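Probable dehydrogenase (PDB 3MOI) probably catalyses an NAD(P)-dependent oxidation or reduction, as a two-domain enzyme of the Gfo/Idh/MocA oxidoreductase family whose substrate is not established. Local coordinates at residues 10-13 with 14-18; 154-157 with 158-161; 165-168 with 169-172; 259-262 with 263-266; 271-274 with 275-278. All coordinates share one frame; numbering follows the deposited sequence.

Interaction 1: residues 10-13 with 14-18; sequences LGFA and GSVLM
S15 reaches back to G11 at the glycine-rich turn that opens helix 12-24, within the strand 3-8, helix 12-24, strand 28-34 unit of the Rossmann fold. G9, G11 and G14 fit the GxGxxG pattern by which such folds usually hold the pyrophosphate of a dinucleotide, so this helix start is probably part of the cofactor site.

The backbone bonds show how the first turn is wound. G11, the N-cap residue, offers its carbonyl to S15 N, with G11 O and S15 N 2.9 Å apart and the N-H pointing almost straight at the oxygen (169°). One residue on, F12 O accepts from both V16 N and L17 N, at 3.0 and 3.3 Å, and A13 O takes M18 N. The helix thus passes from i+4 to i+5 bonding, a pi-type widening over 14-18.

Polar side-chain contacts centre on S15 OG, which lies close to two carbonyl oxygens, L10 O and G11 O; its single proton could serve either.

The apolar contacts belong to F12. With CG anti to the backbone N (chi1 179°), its ring crosses V16 and L17 obliquely, CD1 and CE1 meeting V16 while CE2 and CZ meet L17. Y278 of helix 270-278 meets the same ring edge-to-face, while L10 packs on V40 and F44 of helix 38-48. On the F12 ring itself, CD1 approaches V16 CG1 to 3.3 Å, and CE2 stands equally near L17 CD2.

Interaction 2: residues 154-157 with 158-161; sequences TDFL and YRPR
Y158 begins the second half of this tight turn by returning its backbone N to D155 O at 2.9 Å, while its ring packs obliquely beside L157. The phenol hydroxyl is bonded to D205, and R260 makes a cation-pi contact with the ring.

R159 folds back twice. Its backbone N bonds to F156 O, and its side chain, extended from CG to NE, runs across D155 at about a right angle. The salt bridge is carried by NE, 2.8 Å from D155 OD2 and nearly straight (166°); the carboxylate oxygen lies in the guanidinium plane, and NH2 adds a weaker bond to it. F156 CA covers one face of that guanidinium.

R161 bends at chi2 (-84°) back toward F156. Its NH2 donates to F156 O at 3.0 Å, on the face of the carbonyl opposite R159 N, so two donors grip that oxygen. The same NH2 sits 3.0 Å above the F156 ring plane, toward the rim, so this cation-pi contact is tilted (planes 40° apart) and not flatly stacked. NH1 continues to E165 in a salt bridge.

A short 3-10 turn tied by arginines thus leads out of strand 145-153 in the Gfo/Idh/MocA C-terminal domain.

Interaction 3: residues 165-168 with 169-172; sequences ELDT and SKGG
D167 and S169 meet through one carboxylate oxygen. D167 OD1 accepts from S169 OG at 2.6 Å and from S169 N at 2.8 Å, both donors arriving from the same face of the carboxylate plane. This bonding of an aspartate oxygen to the backbone N two residues on is the mark of an Asx turn, and it starts the short 3-10 segment that follows. The aspartate is set for it by its first torsion, which places CG anti to the backbone N (chi1 -176°). Its other oxygen, OD2, lies against the aliphatic part of K170, 3.2 Å from K170 CG; the ammonium NZ is 4.6 Å from OD2, too far for a salt bridge, although the opposite charges may still attract.

The backbone closes the 3-10 segment with a Schellman motif. D167 O accepts G172 N at 3.1 Å, the 6→1 bond, and T168 O takes G171 N, the 5→2 bond. K170 N also reaches D167 O, at 2.7 Å, from the face opposite G172 N. G171 has a positive phi (100°), at which a CB would be jammed against the preceding carbonyl oxygen. A CB on G172 would instead run into E165 O, which already lies 3.1 Å from G172 CA in a CH...O contact.

Outward from this turn, T168 OG1 bonds with E211 and T210, while E165 OE1 takes the backbone N of R162. The loop lies between strand 145-153 and helix 174-177: G171 O receives N177 of that helix, and K170 O is met by H74 from the loop between strand 67-70 and helix 77-86.

Interaction 4: residues 259-262 with 263-266; sequences ARKV and LRQL
A259 presents its carbonyl to L263, the residue one helical turn ahead on helix 258-265. A259 O accepts L263 N at 3.3 Å, and L263 CD1 also comes to 3.1 Å from this oxygen; L263 CG lies beside its own backbone N (chi1 -80°), which swings the branched end back over the preceding turn. A259 also touches D155 and Y158.

R260 contributes its carbonyl to this contact, R260 O bonding to R264 N at 3.0 Å. Its side chain turns elsewhere: NH2 bonds to Y233 O and forms a salt bridge with D324 of the second subunit.

K261 O meets Q265 N at 3.2 Å in an almost perfectly straight bond (176°). The lysine and glutamine side chains lie side by side, pointing the same way, whereas R264 slants across the lysine, its NH2 3.9 Å from K261 CG.

V262 is the last residue of the first segment. Its carbonyl takes a weak bond from L266 N, just beyond the helix end, where the backbone leaves helical angles, and V262 CG1 lies 4.2 Å from L263 CD1.

Chemically, the turn depends on its backbone bonds, with modest apolar contacts beside them. K261 NZ and R264 NH2 stand 5.4 Å apart, and these like charges would probably repel weakly; R264 is exposed, so solvent can screen them.

Interaction 5: residues 271-274 with 275-278; sequences AELR and RSRY
A271 to R274 give their carbonyls in turn to R275, S276, R277 and Y278, the i to i+4 ladder of an alpha helix. R275 N to A271 O and Y278 N to R274 O are both 3.0 Å and close to straight (163°), S276 N lies 2.9 Å from E272 O, and R277 N, bonded to L273 O, adds a weak bond to R274 O.

S276 doubles one rung: S276 OG, 3.0 Å from E272 O, joins S276 N on that oxygen, the two reaching it from opposite faces. E272 and R275, three residues apart, lie alongside each other and form a salt bridge in which R275 NE is 2.8 Å from E272 OE2. The N-H is poorly aimed (123°), so the hydrogen bond within it is weak. R274 and Y278 cross at about a right angle, R274 CD lying 3.8 Å from Y278 CD2. L273 runs beside R277, CD2 near CB.

Helix 270-278 follows helix 258-265 and covers the loop after strand 145-153, where L273 packs on P160 and R274 pairs weakly with E165. At its far end it comes against the start of helix 12-24.

How the interactions relate
All five contacts are local and follow one another along the chain, so none nests within or crosses another; each is closed within a few residues, and the fold brings them together. Interaction 1 starts the first Rossmann helix. Interactions 2 and 3 are successive turns in the loop after strand 145-153, joined where L157 and R161 pack on L166. Interactions 4 and 5 occupy consecutive helices, touching through V262 and L273. Interaction 2 lies against both of these helices, 258-265 and 270-278. Through the last residues of its helix, interaction 5 returns to interaction 1, linking the Rossmann domain to the helices over the C-terminal domain's loop.

Interaction 1: residues 10-13 with 14-18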
loop_
_atom_site.group_PDB
_atom_site.type_symbol
_atom_site.label_atom_id
_atom_site.label_comp_id
_atom_site.label_asym_id
_atom_site.label_seq_id
_atom_site.Cartn_x
_atom_site.Cartn_y
_atom_site.Cartn_z
ATOM N N LEU A 10 24.836 -9.958 24.285
ATOM C CA LEU A 10 23.726 -10.646 24.915
ATOM C C LEU A 10 22.606 -9.700 25.270
ATOM O O LEU A 10 22.063 -9.736 26.383
ATOM C CB LEU A 10 24.223 -11.373 26.160
ATOM C CG LEU A 10 24.993 -12.705 25.970
ATOM C CD1 LEU A 10 25.656 -13.155 27.274
ATOM C CD2 LEU A 10 24.127 -13.844 25.384
ATOM N N GLY A 11 22.256 -8.819 24.352
ATOM C CA GLY A 11 21.136 -7.949 24.591
ATOM C C GLY A 11 19.945 -8.768 24.141
ATOM O O GLY A 11 19.987 -9.984 24.135
ATOM N N PHE A 12 18.905 -8.083 23.693
ATOM C CA PHE A 12 17.665 -8.724 23.326
ATOM C C PHE A 12 17.796 -9.724 22.171
ATOM O O PHE A 12 17.535 -10.915 22.352
ATOM C CB PHE A 12 16.620 -7.630 23.063
ATOM C CG PHE A 12 15.287 -8.156 22.641
ATOM C CD1 PHE A 12 14.481 -8.853 23.540
ATOM C CD2 PHE A 12 14.827 -7.960 21.315
ATOM C CE1 PHE A 12 13.223 -9.341 23.154
ATOM C CE2 PHE A 12 13.588 -8.461 20.909
ATOM C CZ PHE A 12 12.777 -9.161 21.859
ATOM N N ALA A 13 18.219 -9.279 20.999
ATOM C CA ALA A 13 18.437 -10.216 19.886
ATOM C C ALA A 13 19.274 -11.470 20.301
ATOM O O ALA A 13 18.920 -12.630 20.035
ATOM C CB ALA A 13 19.104 -9.473 18.678
ATOM N N GLY A 14 20.379 -11.244 20.964
ATOM C CA GLY A 14 21.194 -12.363 21.394
ATOM C C GLY A 14 20.552 -13.319 22.392
ATOM O O GLY A 14 20.370 -14.511 22.082
ATOM N N SER A 15 20.246 -12.816 23.594
ATOM C CA SER A 15 19.888 -13.682 24.702
ATOM C C SER A 15 18.473 -14.179 24.582
ATOM O O SER A 15 18.214 -15.342 24.896
ATOM C CB SER A 15 19.973 -12.986 26.066
ATOM O OG SER A 15 20.442 -11.643 26.037
ATOM N N VAL A 16 17.527 -13.308 24.199
ATOM C CA VAL A 16 16.115 -13.733 24.276
ATOM C C VAL A 16 15.541 -14.258 22.961
ATOM O O VAL A 16 14.797 -15.223 22.992
ATOM C CB VAL A 16 15.148 -12.739 25.065
ATOM C CG1 VAL A 16 15.742 -11.374 25.261
ATOM C CG2 VAL A 16 13.739 -12.677 24.426
ATOM N N LEU A 17 15.921 -13.695 21.807
ATOM C CA LEU A 17 15.446 -14.237 20.510
ATOM C C LEU A 17 16.251 -15.415 20.014
ATOM O O LEU A 17 15.721 -16.507 19.782
ATOM C CB LEU A 17 15.446 -13.154 19.451
ATOM C CG LEU A 17 14.085 -12.517 19.114
ATOM C CD1 LEU A 17 12.981 -12.814 20.135
ATOM C CD2 LEU A 17 14.232 -10.993 18.842
ATOM N N MET A 18 17.550 -15.235 19.859
ATOM C CA MET A 18 18.294 -16.230 19.120
ATOM C C MET A 18 18.662 -17.398 19.975
ATOM O O MET A 18 18.553 -18.540 19.543
ATOM C CB MET A 18 19.535 -15.616 18.489
ATOM C CG MET A 18 20.354 -16.589 17.692
ATOM S SD MET A 18 19.347 -17.620 16.670
ATOM C CE MET A 18 20.516 -18.517 15.748
#

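Interaction 2: residues 154-157 with 158-161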
loop_
_atom_site.group_PDB
_atom_site.type_symbol
_atom_site.label_atom_id
_atom_site.label_comp_id
_atom_site.label_asym_id
_atom_site.label_seq_id
_atom_site.Cartn_x
_atom_site.Cartn_y
_atom_site.Cartn_z
ATOM N N THR A 154 2.717 0.184 12.776
ATOM C CA THR A 154 3.421 -0.470 13.910
ATOM C C THR A 154 3.496 0.485 15.073
ATOM O O THR A 154 3.073 1.648 14.916
ATOM C CB THR A 154 4.787 -0.725 13.412
ATOM O OG1 THR A 154 4.831 -2.041 12.885
ATOM C CG2 THR A 154 5.809 -0.494 14.370
ATOM N N ASP A 155 4.006 0.018 16.233
ATOM C CA ASP A 155 4.207 0.905 17.381
ATOM C C ASP A 155 5.672 1.100 17.762
ATOM O O ASP A 155 5.988 1.517 18.907
ATOM C CB ASP A 155 3.419 0.415 18.580
ATOM C CG ASP A 155 3.972 -0.892 19.162
ATOM O OD1 ASP A 155 3.296 -1.413 20.125
ATOM O OD2 ASP A 155 5.040 -1.369 18.640
ATOM N N PHE A 156 6.532 0.892 16.783
ATOM C CA PHE A 156 7.959 0.801 16.950
ATOM C C PHE A 156 8.507 2.034 17.642
ATOM O O PHE A 156 9.279 1.951 18.604
ATOM C CB PHE A 156 8.622 0.616 15.566
ATOM C CG PHE A 156 10.109 0.783 15.564
ATOM C CD1 PHE A 156 10.955 -0.322 15.713
ATOM C CD2 PHE A 156 10.667 2.009 15.360
ATOM C CE1 PHE A 156 12.341 -0.183 15.714
ATOM C CE2 PHE A 156 12.062 2.162 15.331
ATOM C CZ PHE A 156 12.897 1.057 15.530
ATOM N N LEU A 157 8.130 3.199 17.180
ATOM C CA LEU A 157 8.771 4.369 17.740
ATOM C C LEU A 157 8.448 4.500 19.244
ATOM O O LEU A 157 9.203 5.136 19.961
ATOM C CB LEU A 157 8.366 5.650 16.999
ATOM C CG LEU A 157 9.315 6.830 17.298
ATOM C CD1 LEU A 157 10.637 6.564 16.657
ATOM C CD2 LEU A 157 8.743 8.197 16.857
ATOM N N TYR A 158 7.342 3.925 19.724
ATOM C CA TYR A 158 6.980 4.103 21.112
ATOM C C TYR A 158 7.257 2.875 21.992
ATOM O O TYR A 158 6.761 2.806 23.080
ATOM C CB TYR A 158 5.533 4.585 21.218
ATOM C CG TYR A 158 5.402 5.966 20.594
ATOM C CD1 TYR A 158 5.640 7.123 21.333
ATOM C CD2 TYR A 158 5.135 6.114 19.247
ATOM C CE1 TYR A 158 5.556 8.399 20.744
ATOM C CE2 TYR A 158 5.060 7.369 18.670
ATOM C CZ TYR A 158 5.269 8.497 19.425
ATOM O OH TYR A 158 5.173 9.712 18.810
ATOM N N ARG A 159 8.065 1.931 21.521
ATOM C CA ARG A 159 8.593 0.898 22.385
ATOM C C ARG A 159 9.717 1.543 23.192
ATOM O O ARG A 159 10.218 2.591 22.831
ATOM C CB ARG A 159 9.134 -0.271 21.558
ATOM C CG ARG A 159 8.137 -0.776 20.545
ATOM C CD ARG A 159 8.528 -2.083 19.929
ATOM N NE ARG A 159 7.637 -2.371 18.813
ATOM C CZ ARG A 159 7.965 -3.006 17.683
ATOM N NH1 ARG A 159 9.193 -3.477 17.479
ATOM N NH2 ARG A 159 7.036 -3.153 16.742
ATOM N N PRO A 160 10.082 0.953 24.322
ATOM C CA PRO A 160 11.091 1.559 25.181
ATOM C C PRO A 160 12.498 1.607 24.575
ATOM O O PRO A 160 13.022 0.579 24.213
ATOM C CB PRO A 160 11.074 0.647 26.416
ATOM C CG PRO A 160 9.692 0.142 26.479
ATOM C CD PRO A 160 9.270 -0.038 25.049
ATOM N N ARG A 161 13.107 2.795 24.541
ATOM C CA ARG A 161 14.363 3.016 23.839
ATOM C C ARG A 161 15.396 3.771 24.644
ATOM O O ARG A 161 15.073 4.621 25.475
ATOM C CB ARG A 161 14.105 3.843 22.588
ATOM C CG ARG A 161 13.090 3.275 21.639
ATOM C CD ARG A 161 13.677 2.249 20.684
ATOM N NE ARG A 161 12.597 1.656 19.898
ATOM C CZ ARG A 161 12.616 0.441 19.349
ATOM N NH1 ARG A 161 13.662 -0.385 19.472
ATOM N NH2 ARG A 161 11.547 0.037 18.673
#

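Interaction 3: residues 165-168 with 169-172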
loop_
_atom_site.group_PDB
_atom_site.type_symbol
_atom_site.label_atom_id
_atom_site.label_comp_id
_atom_site.label_asym_id
_atom_site.label_seq_id
_atom_site.Cartn_x
_atom_site.Cartn_y
_atom_site.Cartn_z
ATOM N N GLU A 165 18.970 5.591 20.437
ATOM C CA GLU A 165 18.096 4.990 19.426
ATOM C C GLU A 165 17.082 5.979 18.823
ATOM O O GLU A 165 16.376 5.606 17.867
ATOM C CB GLU A 165 17.307 3.839 20.018
ATOM C CG GLU A 165 18.074 2.611 20.337
ATOM C CD GLU A 165 17.158 1.589 21.001
ATOM O OE1 GLU A 165 16.977 1.669 22.220
ATOM O OE2 GLU A 165 16.595 0.727 20.300
ATOM N N LEU A 166 16.961 7.184 19.409
ATOM C CA LEU A 166 16.144 8.295 18.841
ATOM C C LEU A 166 17.011 9.390 18.177
ATOM O O LEU A 166 16.640 10.582 18.164
ATOM C CB LEU A 166 15.212 8.918 19.903
ATOM C CG LEU A 166 14.416 7.870 20.694
ATOM C CD1 LEU A 166 13.698 8.464 21.910
ATOM C CD2 LEU A 166 13.465 7.123 19.763
ATOM N N ASP A 167 18.163 8.962 17.660
ATOM C CA ASP A 167 19.067 9.792 16.890
ATOM C C ASP A 167 19.501 9.035 15.631
ATOM O O ASP A 167 20.350 8.122 15.649
ATOM C CB ASP A 167 20.274 10.158 17.743
ATOM C CG ASP A 167 21.257 11.128 17.038
ATOM O OD1 ASP A 167 21.117 11.379 15.820
ATOM O OD2 ASP A 167 22.198 11.621 17.725
ATOM N N THR A 168 18.905 9.425 14.524
ATOM C CA THR A 168 19.252 8.818 13.250
ATOM C C THR A 168 20.770 8.792 13.032
ATOM O O THR A 168 21.277 7.831 12.496
ATOM C CB THR A 168 18.569 9.554 12.068
ATOM O OG1 THR A 168 17.143 9.532 12.271
ATOM C CG2 THR A 168 18.924 8.881 10.695
ATOM N N SER A 169 21.483 9.832 13.460
ATOM C CA SER A 169 22.932 9.892 13.310
ATOM C C SER A 169 23.633 8.728 14.041
ATOM O O SER A 169 24.728 8.353 13.699
ATOM C CB SER A 169 23.490 11.259 13.807
ATOM O OG SER A 169 23.675 11.266 15.217
ATOM N N LYS A 170 22.984 8.154 15.045
ATOM C CA LYS A 170 23.593 7.071 15.813
ATOM C C LYS A 170 22.999 5.763 15.444
ATOM O O LYS A 170 23.208 4.766 16.146
ATOM C CB LYS A 170 23.357 7.255 17.319
ATOM C CG LYS A 170 23.555 8.671 17.847
ATOM C CD LYS A 170 24.966 8.918 18.343
ATOM C CE LYS A 170 25.046 10.217 19.203
ATOM N NZ LYS A 170 25.321 9.932 20.630
ATOM N N GLY A 171 22.213 5.745 14.387
ATOM C CA GLY A 171 21.603 4.484 13.953
ATOM C C GLY A 171 20.164 4.235 14.332
ATOM O O GLY A 171 19.609 3.149 14.091
ATOM N N GLY A 172 19.519 5.228 14.894
ATOM C CA GLY A 172 18.151 5.035 15.339
ATOM C C GLY A 172 17.147 5.187 14.215
ATOM O O GLY A 172 17.475 5.676 13.122
#

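Interaction 4: residues 259-262 with 263-266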
loop_
_atom_site.group_PDB
_atom_site.type_symbol
_atom_site.label_atom_id
_atom_site.label_comp_id
_atom_site.label_asym_id
_atom_site.label_seq_id
_atom_site.Cartn_x
_atom_site.Cartn_y
_atom_site.Cartn_z
ATOM N N ALA A 259 1.864 1.323 23.446
ATOM C CA ALA A 259 3.232 1.607 23.797
ATOM C C ALA A 259 3.400 3.042 24.222
ATOM O O ALA A 259 4.265 3.343 25.028
ATOM C CB ALA A 259 4.177 1.262 22.596
ATOM N N ARG A 260 2.589 3.923 23.656
ATOM C CA ARG A 260 2.573 5.329 24.038
ATOM C C ARG A 260 1.980 5.547 25.467
ATOM O O ARG A 260 2.473 6.392 26.216
ATOM C CB ARG A 260 1.804 6.154 22.992
ATOM C CG ARG A 260 1.803 7.659 23.294
ATOM C CD ARG A 260 0.796 8.477 22.448
ATOM N NE ARG A 260 1.310 8.713 21.091
ATOM C CZ ARG A 260 1.136 7.898 20.050
ATOM N NH1 ARG A 260 0.412 6.781 20.188
ATOM N NH2 ARG A 260 1.657 8.227 18.857
ATOM N N LYS A 261 0.934 4.798 25.827
ATOM C CA LYS A 261 0.388 4.811 27.196
ATOM C C LYS A 261 1.480 4.414 28.177
ATOM O O LYS A 261 1.826 5.174 29.072
ATOM C CB LYS A 261 -0.797 3.828 27.321
ATOM C CG LYS A 261 -1.779 4.066 28.501
ATOM C CD LYS A 261 -2.911 2.970 28.603
ATOM C CE LYS A 261 -3.379 2.399 27.182
ATOM N NZ LYS A 261 -4.028 3.387 26.188
ATOM N N VAL A 262 2.049 3.236 27.973
ATOM C CA VAL A 262 3.118 2.756 28.846
ATOM C C VAL A 262 4.172 3.850 29.078
ATOM O O VAL A 262 4.616 4.044 30.200
ATOM C CB VAL A 262 3.762 1.437 28.339
ATOM C CG1 VAL A 262 5.021 1.152 29.095
ATOM C CG2 VAL A 262 2.790 0.254 28.450
ATOM N N LEU A 263 4.542 4.602 28.052
ATOM C CA LEU A 263 5.612 5.588 28.224
ATOM C C LEU A 263 5.161 6.849 28.943
ATOM O O LEU A 263 5.933 7.429 29.685
ATOM C CB LEU A 263 6.245 5.968 26.887
ATOM C CG LEU A 263 7.303 5.072 26.213
ATOM C CD1 LEU A 263 7.070 3.527 26.311
ATOM C CD2 LEU A 263 7.379 5.552 24.728
ATOM N N ARG A 264 3.921 7.276 28.735
ATOM C CA ARG A 264 3.423 8.536 29.301
ATOM C C ARG A 264 3.304 8.437 30.847
ATOM O O ARG A 264 3.666 9.370 31.595
ATOM C CB ARG A 264 2.079 8.881 28.641
ATOM C CG ARG A 264 1.424 10.184 29.111
ATOM C CD ARG A 264 0.116 10.544 28.314
ATOM N NE ARG A 264 -0.837 9.426 28.129
ATOM C CZ ARG A 264 -1.634 8.898 29.073
ATOM N NH1 ARG A 264 -1.631 9.337 30.331
ATOM N NH2 ARG A 264 -2.448 7.897 28.757
ATOM N N GLN A 265 2.800 7.290 31.301
ATOM C CA GLN A 265 2.626 6.988 32.720
ATOM C C GLN A 265 3.930 6.608 33.387
ATOM O O GLN A 265 4.062 6.724 34.608
ATOM C CB GLN A 265 1.644 5.835 32.885
ATOM C CG GLN A 265 0.227 6.187 32.425
ATOM C CD GLN A 265 -0.712 4.999 32.494
ATOM O OE1 GLN A 265 -0.283 3.830 32.354
ATOM N NE2 GLN A 265 -1.993 5.279 32.707
ATOM N N LEU A 266 4.881 6.131 32.593
ATOM C CA LEU A 266 6.184 5.761 33.108
ATOM C C LEU A 266 6.711 6.860 33.997
ATOM O O LEU A 266 6.793 8.017 33.577
ATOM C CB LEU A 266 7.183 5.550 31.973
ATOM C CG LEU A 266 8.672 5.419 32.338
ATOM C CD1 LEU A 266 9.247 6.811 32.671
ATOM C CD2 LEU A 266 8.931 4.394 33.448
#

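Interaction 5: residues 271-274 with 275-278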
loop_
_atom_site.group_PDB
_atom_site.type_symbol
_atom_site.label_atom_id
_atom_site.label_comp_id
_atom_site.label_asym_id
_atom_site.label_seq_id
_atom_site.Cartn_x
_atom_site.Cartn_y
_atom_site.Cartn_z
ATOM N N ALA A 271 15.241 4.375 29.439
ATOM C CA ALA A 271 16.354 3.477 29.155
ATOM C C ALA A 271 16.293 2.241 30.094
ATOM O O ALA A 271 16.499 1.109 29.646
ATOM C CB ALA A 271 17.699 4.242 29.293
ATOM N N GLU A 272 15.974 2.470 31.378
ATOM C CA GLU A 272 15.796 1.394 32.374
ATOM C C GLU A 272 14.644 0.462 32.036
ATOM O O GLU A 272 14.760 -0.755 32.206
ATOM C CB GLU A 272 15.534 1.959 33.808
ATOM C CG GLU A 272 16.670 1.758 34.836
ATOM C CD GLU A 272 16.997 0.267 35.205
ATOM O OE1 GLU A 272 16.294 -0.316 36.075
ATOM O OE2 GLU A 272 17.985 -0.298 34.652
ATOM N N LEU A 273 13.516 1.022 31.613
ATOM C CA LEU A 273 12.409 0.169 31.246
ATOM C C LEU A 273 12.889 -0.736 30.109
ATOM O O LEU A 273 12.566 -1.936 30.081
ATOM C CB LEU A 273 11.201 0.971 30.808
ATOM C CG LEU A 273 9.838 0.351 31.134
ATOM C CD1 LEU A 273 8.824 0.858 30.116
ATOM C CD2 LEU A 273 9.822 -1.190 31.192
ATOM N N ARG A 274 13.689 -0.152 29.209
ATOM C CA ARG A 274 14.188 -0.845 28.043
ATOM C C ARG A 274 15.001 -2.085 28.468
ATOM O O ARG A 274 14.642 -3.236 28.163
ATOM C CB ARG A 274 15.006 0.145 27.158
ATOM C CG ARG A 274 15.469 -0.344 25.754
ATOM C CD ARG A 274 14.709 -1.597 25.329
ATOM N NE ARG A 274 14.622 -1.940 23.902
ATOM C CZ ARG A 274 15.596 -1.924 23.003
ATOM N NH1 ARG A 274 16.829 -1.526 23.290
ATOM N NH2 ARG A 274 15.307 -2.332 21.800
ATOM N N ARG A 275 16.068 -1.862 29.217
ATOM C CA ARG A 275 16.928 -2.974 29.575
ATOM C C ARG A 275 16.334 -3.937 30.601
ATOM O O ARG A 275 16.761 -5.078 30.646
ATOM C CB ARG A 275 18.316 -2.501 30.006
ATOM C CG ARG A 275 18.410 -1.988 31.382
ATOM C CD ARG A 275 19.586 -2.596 32.146
ATOM N NE ARG A 275 19.284 -2.477 33.565
ATOM C CZ ARG A 275 18.766 -3.440 34.325
ATOM N NH1 ARG A 275 18.500 -3.178 35.600
ATOM N NH2 ARG A 275 18.533 -4.662 33.841
ATOM N N SER A 276 15.350 -3.500 31.388
ATOM C CA SER A 276 14.706 -4.391 32.381
ATOM C C SER A 276 13.565 -5.221 31.778
ATOM O O SER A 276 13.195 -6.256 32.339
ATOM C CB SER A 276 14.231 -3.629 33.655
ATOM O OG SER A 276 13.036 -2.883 33.436
ATOM N N ARG A 277 12.992 -4.769 30.663
ATOM C CA ARG A 277 11.904 -5.518 30.029
ATOM C C ARG A 277 12.424 -6.459 28.948
ATOM O O ARG A 277 11.977 -7.605 28.830
ATOM C CB ARG A 277 10.848 -4.604 29.424
ATOM C CG ARG A 277 9.521 -5.340 29.346
ATOM C CD ARG A 277 8.622 -4.894 28.226
ATOM N NE ARG A 277 7.390 -4.238 28.681
ATOM C CZ ARG A 277 6.394 -3.884 27.853
ATOM N NH1 ARG A 277 6.506 -4.143 26.545
ATOM N NH2 ARG A 277 5.290 -3.267 28.322
ATOM N N TYR A 278 13.356 -5.957 28.152
ATOM C CA TYR A 278 13.864 -6.704 27.003
ATOM C C TYR A 278 15.233 -7.399 27.293
ATOM O O TYR A 278 15.767 -8.119 26.456
ATOM C CB TYR A 278 13.901 -5.777 25.760
ATOM C CG TYR A 278 12.507 -5.402 25.210
ATOM C CD1 TYR A 278 11.779 -6.293 24.419
ATOM C CD2 TYR A 278 11.927 -4.169 25.494
ATOM C CE1 TYR A 278 10.523 -5.968 23.924
ATOM C CE2 TYR A 278 10.666 -3.830 24.992
ATOM C CZ TYR A 278 9.972 -4.733 24.212
ATOM O OH TYR A 278 8.730 -4.403 23.732
#